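Local coordinates for alpha-1,3-glucanase (Streptomyces thermodiastaticus, PDB 7C7D), which probably hydrolyses alpha-1,3-glucan from within the chain, as a thermostable glycoside hydrolase of family GH87 whose catalytic unit includes a right-handed parallel beta-helix, at residues A[226-231]-A[240-245]; A[230-235]-A[257-262]. All blocks are in the same frame, centred on the assembly; numbering follows the deposited sequence.

How the interactions relate
Interactions 1 and 2 lie about 8 Å apart, centre to centre, and both start from helix 225-234, which covers the N-terminal end of the parallel beta-helix. Along the chain the helix comes first, then strand 238-242, used by interaction 1, then strand 259-263, used by interaction 2. The helix segments overlap at Asp230 and Ala231, and the two strands are parallel neighbours: the N of Val240 reaches the O of Thr260 at 2.7 Å, probably a hydrogen bond. The helix thus packs on side chains of two neighbouring strands near the N-terminal end of the beta-helix.

Interaction 1: A[226-231]-A[240-245]; sequences QAFRDA and VWIPPG
Ala231 and Val240 make one half of the tightly packed part of this contact, where the helix turns one face to strand 238-242. The methyl of Ala231 sits 3.7 Å from CG1 of Val240, and CG2 of the same valine lies against the helix backbone, 3.5 Å from the carbonyl O of Ala231. With CG1 anti to the backbone N (chi1 173°), Val240 straddles the alanine, one branch on its CB and the other on its carbonyl group. One helical turn earlier, Phe228 extends its ring to Ile242, and the two side chains cross at about a right angle. CE2 of the ring approaches CD1 of Ile242 obliquely at 3.8 Å, while the contacts of CZ with CG1 and CG2 are longer, each 4.2 Å. The other side of the helix is the loose one, polar and facing outward. There OE1 of Gln226 accepts a bond from NH1 of Arg229 (3.0 Å) in the carbonyl plane, on a lone pair, and NE2 of Gln226 reaches OD1 of Asp230 (2.9 Å) from above the carboxylate plane. Both bonds are bent, at 132°. Strand 238-242 is itself paired with strand 259-263, whose Val259 also touches Val240. The helix therefore covers the N-terminal end of the pectate lyase-like beta-helix through an amphipathic surface: aliphatic and aromatic carbon faces the strand, and the charged groups stay outside.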
ATOM      1  N   GLN A 226      -9.276  -9.755 -27.836  1.00 19.24           N
ATOM      2  CA  GLN A 226      -9.482  -9.180 -29.159  1.00 20.01           C
ATOM      3  C   GLN A 226     -10.711  -8.283 -29.189  1.00 20.13           C
ATOM      4  O   GLN A 226     -10.699  -7.229 -29.833  1.00 20.40           O
ATOM      5  CB  GLN A 226      -9.595 -10.286 -30.203  1.00 22.63           C
ATOM      6  CG  GLN A 226      -9.620  -9.770 -31.630  1.00 25.64           C
ATOM      7  CD  GLN A 226      -8.389  -8.952 -31.976  1.00 28.36           C
ATOM      8  OE1 GLN A 226      -7.276  -9.270 -31.553  1.00 29.32           O
ATOM      9  NE2 GLN A 226      -8.584  -7.891 -32.753  1.00 30.89           N
ATOM     10  N   ALA A 227     -11.781  -8.683 -28.496  1.00 19.91           N
ATOM     11  CA  ALA A 227     -12.976  -7.849 -28.437  1.00 20.59           C
ATOM     12  C   ALA A 227     -12.685  -6.503 -27.785  1.00 19.98           C
ATOM     13  O   ALA A 227     -13.148  -5.461 -28.264  1.00 20.08           O
ATOM     14  CB  ALA A 227     -14.092  -8.571 -27.685  1.00 20.95           C
ATOM     15  N   PHE A 228     -11.929  -6.503 -26.684  1.00 19.14           N
ATOM     16  CA  PHE A 228     -11.573  -5.233 -26.057  1.00 19.00           C
ATOM     17  C   PHE A 228     -10.728  -4.390 -27.000  1.00 18.55           C
ATOM     18  O   PHE A 228     -10.931  -3.176 -27.120  1.00 18.97           O
ATOM     19  CB  PHE A 228     -10.813  -5.481 -24.754  1.00 17.80           C
ATOM     20  CG  PHE A 228     -11.696  -5.701 -23.556  1.00 17.90           C
ATOM     21  CD1 PHE A 228     -12.694  -6.666 -23.570  1.00 18.55           C
ATOM     22  CD2 PHE A 228     -11.520  -4.945 -22.405  1.00 18.81           C
ATOM     23  CE1 PHE A 228     -13.501  -6.866 -22.459  1.00 19.45           C
ATOM     24  CE2 PHE A 228     -12.325  -5.139 -21.298  1.00 20.11           C
ATOM     25  CZ  PHE A 228     -13.316  -6.098 -21.322  1.00 19.53           C
ATOM     26  N   ARG A 229      -9.774  -5.025 -27.679  1.00 19.68           N
ATOM     27  CA  ARG A 229      -8.955  -4.338 -28.669  1.00 21.84           C
ATOM     28  C   ARG A 229      -9.824  -3.727 -29.762  1.00 22.56           C
ATOM     29  O   ARG A 229      -9.640  -2.564 -30.142  1.00 23.21           O
ATOM     30  CB  ARG A 229      -7.982  -5.362 -29.246  1.00 26.32           C
ATOM     31  CG  ARG A 229      -6.841  -4.857 -30.080  1.00 30.52           C
ATOM     32  CD  ARG A 229      -5.945  -6.055 -30.347  1.00 33.30           C
ATOM     33  NE  ARG A 229      -4.847  -5.780 -31.259  1.00 35.47           N
ATOM     34  CZ  ARG A 229      -4.212  -6.727 -31.938  1.00 36.08           C
ATOM     35  NH1 ARG A 229      -4.581  -7.994 -31.803  1.00 35.11           N
ATOM     36  NH2 ARG A 229      -3.216  -6.410 -32.752  1.00 37.89           N
ATOM     37  N   ASP A 230     -10.790  -4.497 -30.269  1.00 22.13           N
ATOM     38  CA  ASP A 230     -11.673  -3.997 -31.321  1.00 23.90           C
ATOM     39  C   ASP A 230     -12.544  -2.850 -30.821  1.00 24.00           C
ATOM     40  O   ASP A 230     -12.785  -1.883 -31.552  1.00 25.37           O
ATOM     41  CB  ASP A 230     -12.548  -5.130 -31.858  1.00 25.69           C
ATOM     42  CG  ASP A 230     -11.758  -6.170 -32.633  1.00 28.77           C
ATOM     43  OD1 ASP A 230     -10.620  -5.875 -33.053  1.00 30.38           O
ATOM     44  OD2 ASP A 230     -12.286  -7.285 -32.831  1.00 30.28           O
ATOM     45  N   ALA A 231     -13.042  -2.946 -29.586  1.00 22.60           N
ATOM     46  CA  ALA A 231     -13.870  -1.875 -29.042  1.00 22.57           C
ATOM     47  C   ALA A 231     -13.067  -0.592 -28.883  1.00 21.87           C
ATOM     48  O   ALA A 231     -13.554   0.496 -29.210  1.00 22.83           O
ATOM     49  CB  ALA A 231     -14.480  -2.308 -27.710  1.00 22.61           C
ATOM     50  N   VAL A 240     -15.614   3.063 -24.240  1.00 21.55           N
ATOM     51  CA  VAL A 240     -15.853   1.632 -24.319  1.00 20.55           C
ATOM     52  C   VAL A 240     -16.553   1.211 -23.035  1.00 20.15           C
ATOM     53  O   VAL A 240     -16.070   1.494 -21.930  1.00 21.17           O
ATOM     54  CB  VAL A 240     -14.535   0.861 -24.494  1.00 21.25           C
ATOM     55  CG1 VAL A 240     -14.793  -0.617 -24.394  1.00 22.30           C
ATOM     56  CG2 VAL A 240     -13.897   1.199 -25.824  1.00 22.10           C
ATOM     57  N   TRP A 241     -17.679   0.528 -23.180  1.00 21.16           N
ATOM     58  CA  TRP A 241     -18.495   0.097 -22.057  1.00 21.57           C
ATOM     59  C   TRP A 241     -18.230  -1.376 -21.776  1.00 19.96           C
ATOM     60  O   TRP A 241     -18.215  -2.199 -22.700  1.00 20.68           O
ATOM     61  CB  TRP A 241     -19.971   0.294 -22.394  1.00 23.69           C
ATOM     62  CG  TRP A 241     -20.920  -0.240 -21.375  1.00 26.08           C
ATOM     63  CD1 TRP A 241     -21.812  -1.260 -21.542  1.00 27.30           C
ATOM     64  CD2 TRP A 241     -21.094   0.231 -20.037  1.00 26.96           C
ATOM     65  NE1 TRP A 241     -22.531  -1.454 -20.387  1.00 28.84           N
ATOM     66  CE2 TRP A 241     -22.107  -0.553 -19.446  1.00 27.44           C
ATOM     67  CE3 TRP A 241     -20.487   1.235 -19.275  1.00 27.45           C
ATOM     68  CZ2 TRP A 241     -22.530  -0.360 -18.132  1.00 28.75           C
ATOM     69  CZ3 TRP A 241     -20.913   1.429 -17.973  1.00 28.23           C
ATOM     70  CH2 TRP A 241     -21.924   0.634 -17.415  1.00 28.19           C
ATOM     71  N   ILE A 242     -18.017  -1.696 -20.504  1.00 19.50           N
ATOM     72  CA  ILE A 242     -17.836  -3.073 -20.054  1.00 19.75           C
ATOM     73  C   ILE A 242     -19.060  -3.438 -19.222  1.00 19.96           C
ATOM     74  O   ILE A 242     -19.143  -3.049 -18.046  1.00 20.56           O
ATOM     75  CB  ILE A 242     -16.553  -3.232 -19.220  1.00 18.85           C
ATOM     76  CG1 ILE A 242     -15.319  -2.714 -19.966  1.00 19.30           C
ATOM     77  CG2 ILE A 242     -16.363  -4.686 -18.825  1.00 19.47           C
ATOM     78  CD1 ILE A 242     -14.073  -2.625 -19.083  1.00 19.65           C
ATOM     79  N   PRO A 243     -20.026  -4.167 -19.774  1.00 21.22           N
ATOM     80  CA  PRO A 243     -21.222  -4.540 -19.000  1.00 21.42           C
ATOM     81  C   PRO A 243     -20.858  -5.430 -17.826  1.00 21.13           C
ATOM     82  O   PRO A 243     -19.778  -6.039 -17.812  1.00 21.22           O
ATOM     83  CB  PRO A 243     -22.076  -5.313 -20.019  1.00 22.75           C
ATOM     84  CG  PRO A 243     -21.537  -4.949 -21.365  1.00 23.23           C
ATOM     85  CD  PRO A 243     -20.080  -4.658 -21.162  1.00 21.71           C
ATOM     86  N   PRO A 244     -21.736  -5.540 -16.828  1.00 21.83           N
ATOM     87  CA  PRO A 244     -21.509  -6.504 -15.744  1.00 21.78           C
ATOM     88  C   PRO A 244     -21.200  -7.891 -16.292  1.00 21.62           C
ATOM     89  O   PRO A 244     -21.833  -8.362 -17.239  1.00 23.44           O
ATOM     90  CB  PRO A 244     -22.836  -6.490 -14.980  1.00 22.86           C
ATOM     91  CG  PRO A 244     -23.375  -5.116 -15.211  1.00 23.11           C
ATOM     92  CD  PRO A 244     -22.953  -4.736 -16.608  1.00 22.48           C
ATOM     93  N   GLY A 245     -20.220  -8.543 -15.692  1.00 21.19           N
ATOM     94  CA  GLY A 245     -19.809  -9.855 -16.145  1.00 21.61           C
ATOM     95  C   GLY A 245     -18.385 -10.138 -15.727  1.00 20.71           C
ATOM     96  O   GLY A 245     -17.750  -9.355 -15.020  1.00 20.79           O
TER

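Interaction 2: A[230-235]-A[257-262]; sequences DAIAAA and QNVTLQ
The backbones of Ala235 and Val259 come closest here, CA to CA 6.5 Å, where the chain leaves the helix at Ala235 beside strand 259-263. Val259 directs its side chain at the helix and meets it with both methyls. CG1 lies 4.2 Å from CG2 of Ile232, and the two side chains cross at about a right angle. CG2 faces the residue just past the helix, 3.8 Å from the carbonyl O of Ala235 and 4.4 Å from its CB. A chi1 of 73° holds CG1 between the backbone N and the carbonyl carbon, which leaves CG2 anti to the N and able to reach Ala235. On Ile232 it is the short branch, CG2, that Val259 meets, while CD1 lies farther off. In the right-handed parallel beta-helix of this family, side chains from successive turns stack inside the coil; here the helix lies over its N-terminal end, and Val259 belongs to strand 259-263, the parallel neighbour of strand 238-242. Ala235 also touches Val240 of that neighbouring strand, joining the patch to a wider apolar layer. Next to this apolar contact the link is polar: NE2 of Gln236 donates to the carbonyl O atoms of both Ile232 and Gln257, bridging the last helical turn to Gln257.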
ATOM      1  N   ASP A 230     -10.790  -4.497 -30.269  1.00 22.13           N
ATOM      2  CA  ASP A 230     -11.673  -3.997 -31.321  1.00 23.90           C
ATOM      3  C   ASP A 230     -12.544  -2.850 -30.821  1.00 24.00           C
ATOM      4  O   ASP A 230     -12.785  -1.883 -31.552  1.00 25.37           O
ATOM      5  CB  ASP A 230     -12.548  -5.130 -31.858  1.00 25.69           C
ATOM      6  CG  ASP A 230     -11.758  -6.170 -32.633  1.00 28.77           C
ATOM      7  OD1 ASP A 230     -10.620  -5.875 -33.053  1.00 30.38           O
ATOM      8  OD2 ASP A 230     -12.286  -7.285 -32.831  1.00 30.28           O
ATOM      9  N   ALA A 231     -13.042  -2.946 -29.586  1.00 22.60           N
ATOM     10  CA  ALA A 231     -13.870  -1.875 -29.042  1.00 22.57           C
ATOM     11  C   ALA A 231     -13.067  -0.592 -28.883  1.00 21.87           C
ATOM     12  O   ALA A 231     -13.554   0.496 -29.210  1.00 22.83           O
ATOM     13  CB  ALA A 231     -14.480  -2.308 -27.710  1.00 22.61           C
ATOM     14  N   ILE A 232     -11.834  -0.702 -28.385  1.00 21.42           N
ATOM     15  CA  ILE A 232     -10.976   0.470 -28.231  1.00 22.67           C
ATOM     16  C   ILE A 232     -10.756   1.152 -29.574  1.00 25.06           C
ATOM     17  O   ILE A 232     -10.846   2.382 -29.688  1.00 25.89           O
ATOM     18  CB  ILE A 232      -9.653   0.073 -27.551  1.00 23.39           C
ATOM     19  CG1 ILE A 232      -9.909  -0.297 -26.090  1.00 22.68           C
ATOM     20  CG2 ILE A 232      -8.622   1.194 -27.661  1.00 24.85           C
ATOM     21  CD1 ILE A 232      -8.727  -0.968 -25.417  1.00 22.71           C
ATOM     22  N   ALA A 233     -10.480   0.363 -30.617  1.00 27.24           N
ATOM     23  CA  ALA A 233     -10.282   0.935 -31.944  1.00 30.33           C
ATOM     24  C   ALA A 233     -11.546   1.611 -32.461  1.00 31.74           C
ATOM     25  O   ALA A 233     -11.464   2.626 -33.161  1.00 33.88           O
ATOM     26  CB  ALA A 233      -9.806  -0.147 -32.917  1.00 31.39           C
ATOM     27  N   ALA A 234     -12.719   1.077 -32.117  1.00 30.66           N
ATOM     28  CA  ALA A 234     -13.983   1.623 -32.601  1.00 31.27           C
ATOM     29  C   ALA A 234     -14.491   2.794 -31.771  1.00 30.65           C
ATOM     30  O   ALA A 234     -15.435   3.470 -32.196  1.00 31.60           O
ATOM     31  CB  ALA A 234     -15.049   0.526 -32.634  1.00 32.41           C
ATOM     32  N   ALA A 235     -13.898   3.051 -30.608  1.00 30.07           N
ATOM     33  CA  ALA A 235     -14.370   4.089 -29.698  1.00 30.79           C
ATOM     34  C   ALA A 235     -13.315   5.160 -29.449  1.00 29.63           C
ATOM     35  O   ALA A 235     -13.281   5.764 -28.376  1.00 30.42           O
ATOM     36  CB  ALA A 235     -14.859   3.486 -28.382  1.00 31.51           C
ATOM     37  N   GLN A 257      -5.081   4.404 -26.095  1.00 17.47           N
ATOM     38  CA  GLN A 257      -5.003   5.856 -26.107  1.00 17.80           C
ATOM     39  C   GLN A 257      -6.357   6.389 -26.544  1.00 17.78           C
ATOM     40  O   GLN A 257      -7.132   5.687 -27.196  1.00 19.21           O
ATOM     41  CB  GLN A 257      -3.899   6.374 -27.040  1.00 19.03           C
ATOM     42  CG  GLN A 257      -4.000   5.901 -28.493  1.00 21.52           C
ATOM     43  CD  GLN A 257      -2.753   6.236 -29.314  1.00 22.92           C
ATOM     44  OE1 GLN A 257      -1.629   6.222 -28.800  1.00 23.48           O
ATOM     45  NE2 GLN A 257      -2.949   6.536 -30.594  1.00 24.35           N
ATOM     46  N   ASN A 258      -6.637   7.636 -26.164  1.00 18.37           N
ATOM     47  CA  ASN A 258      -7.819   8.358 -26.636  1.00 19.62           C
ATOM     48  C   ASN A 258      -9.097   7.555 -26.421  1.00 18.92           C
ATOM     49  O   ASN A 258      -9.911   7.383 -27.329  1.00 20.54           O
ATOM     50  CB  ASN A 258      -7.677   8.769 -28.103  1.00 21.38           C
ATOM     51  CG  ASN A 258      -6.488   9.667 -28.342  1.00 24.93           C
ATOM     52  OD1 ASN A 258      -5.683   9.428 -29.242  1.00 29.32           O
ATOM     53  ND2 ASN A 258      -6.371  10.712 -27.540  1.00 25.92           N
ATOM     54  N   VAL A 259      -9.271   7.046 -25.203  1.00 19.16           N
ATOM     55  CA  VAL A 259     -10.398   6.169 -24.928  1.00 18.64           C
ATOM     56  C   VAL A 259     -10.669   6.161 -23.435  1.00 18.07           C
ATOM     57  O   VAL A 259      -9.751   6.272 -22.615  1.00 17.56           O
ATOM     58  CB  VAL A 259     -10.140   4.743 -25.483  1.00 20.14           C
ATOM     59  CG1 VAL A 259      -9.110   4.004 -24.625  1.00 20.22           C
ATOM     60  CG2 VAL A 259     -11.445   3.961 -25.589  1.00 21.72           C
ATOM     61  N   THR A 260     -11.941   6.039 -23.088  1.00 18.48           N
ATOM     62  CA  THR A 260     -12.376   5.739 -21.738  1.00 19.18           C
ATOM     63  C   THR A 260     -12.846   4.295 -21.724  1.00 19.63           C
ATOM     64  O   THR A 260     -13.656   3.892 -22.569  1.00 22.05           O
ATOM     65  CB  THR A 260     -13.524   6.668 -21.338  1.00 20.06           C
ATOM     66  OG1 THR A 260     -13.039   8.013 -21.247  1.00 20.91           O
ATOM     67  CG2 THR A 260     -14.127   6.251 -20.004  1.00 21.08           C
ATOM     68  N   LEU A 261     -12.295   3.506 -20.817  1.00 18.33           N
ATOM     69  CA  LEU A 261     -12.740   2.139 -20.587  0.58 18.63           C
ATOM     70  C   LEU A 261     -13.518   2.163 -19.279  1.00 18.12           C
ATOM     71  O   LEU A 261     -12.934   2.347 -18.205  1.00 17.92           O
ATOM     72  CB  LEU A 261     -11.538   1.202 -20.506  0.58 20.25           C
ATOM     73  CG  LEU A 261     -11.738  -0.306 -20.618  0.58 21.15           C
ATOM     74  CD1 LEU A 261     -12.623  -0.655 -21.788  0.58 22.87           C
ATOM     75  CD2 LEU A 261     -10.394  -1.000 -20.753  0.58 21.27           C
ATOM     76  N   GLN A 262     -14.833   2.005 -19.375  1.00 18.69           N
ATOM     77  CA  GLN A 262     -15.724   2.217 -18.247  1.00 19.86           C
ATOM     78  C   GLN A 262     -16.568   0.982 -17.986  1.00 19.25           C
ATOM     79  O   GLN A 262     -17.264   0.492 -18.885  1.00 20.06           O
ATOM     80  CB  GLN A 262     -16.637   3.405 -18.515  1.00 23.50           C
ATOM     81  CG  GLN A 262     -17.644   3.647 -17.412  1.00 28.38           C
ATOM     82  CD  GLN A 262     -18.330   4.979 -17.551  1.00 33.68           C
ATOM     83  OE1 GLN A 262     -17.953   5.798 -18.389  1.00 36.42           O
ATOM     84  NE2 GLN A 262     -19.346   5.211 -16.729  1.00 34.52           N
TER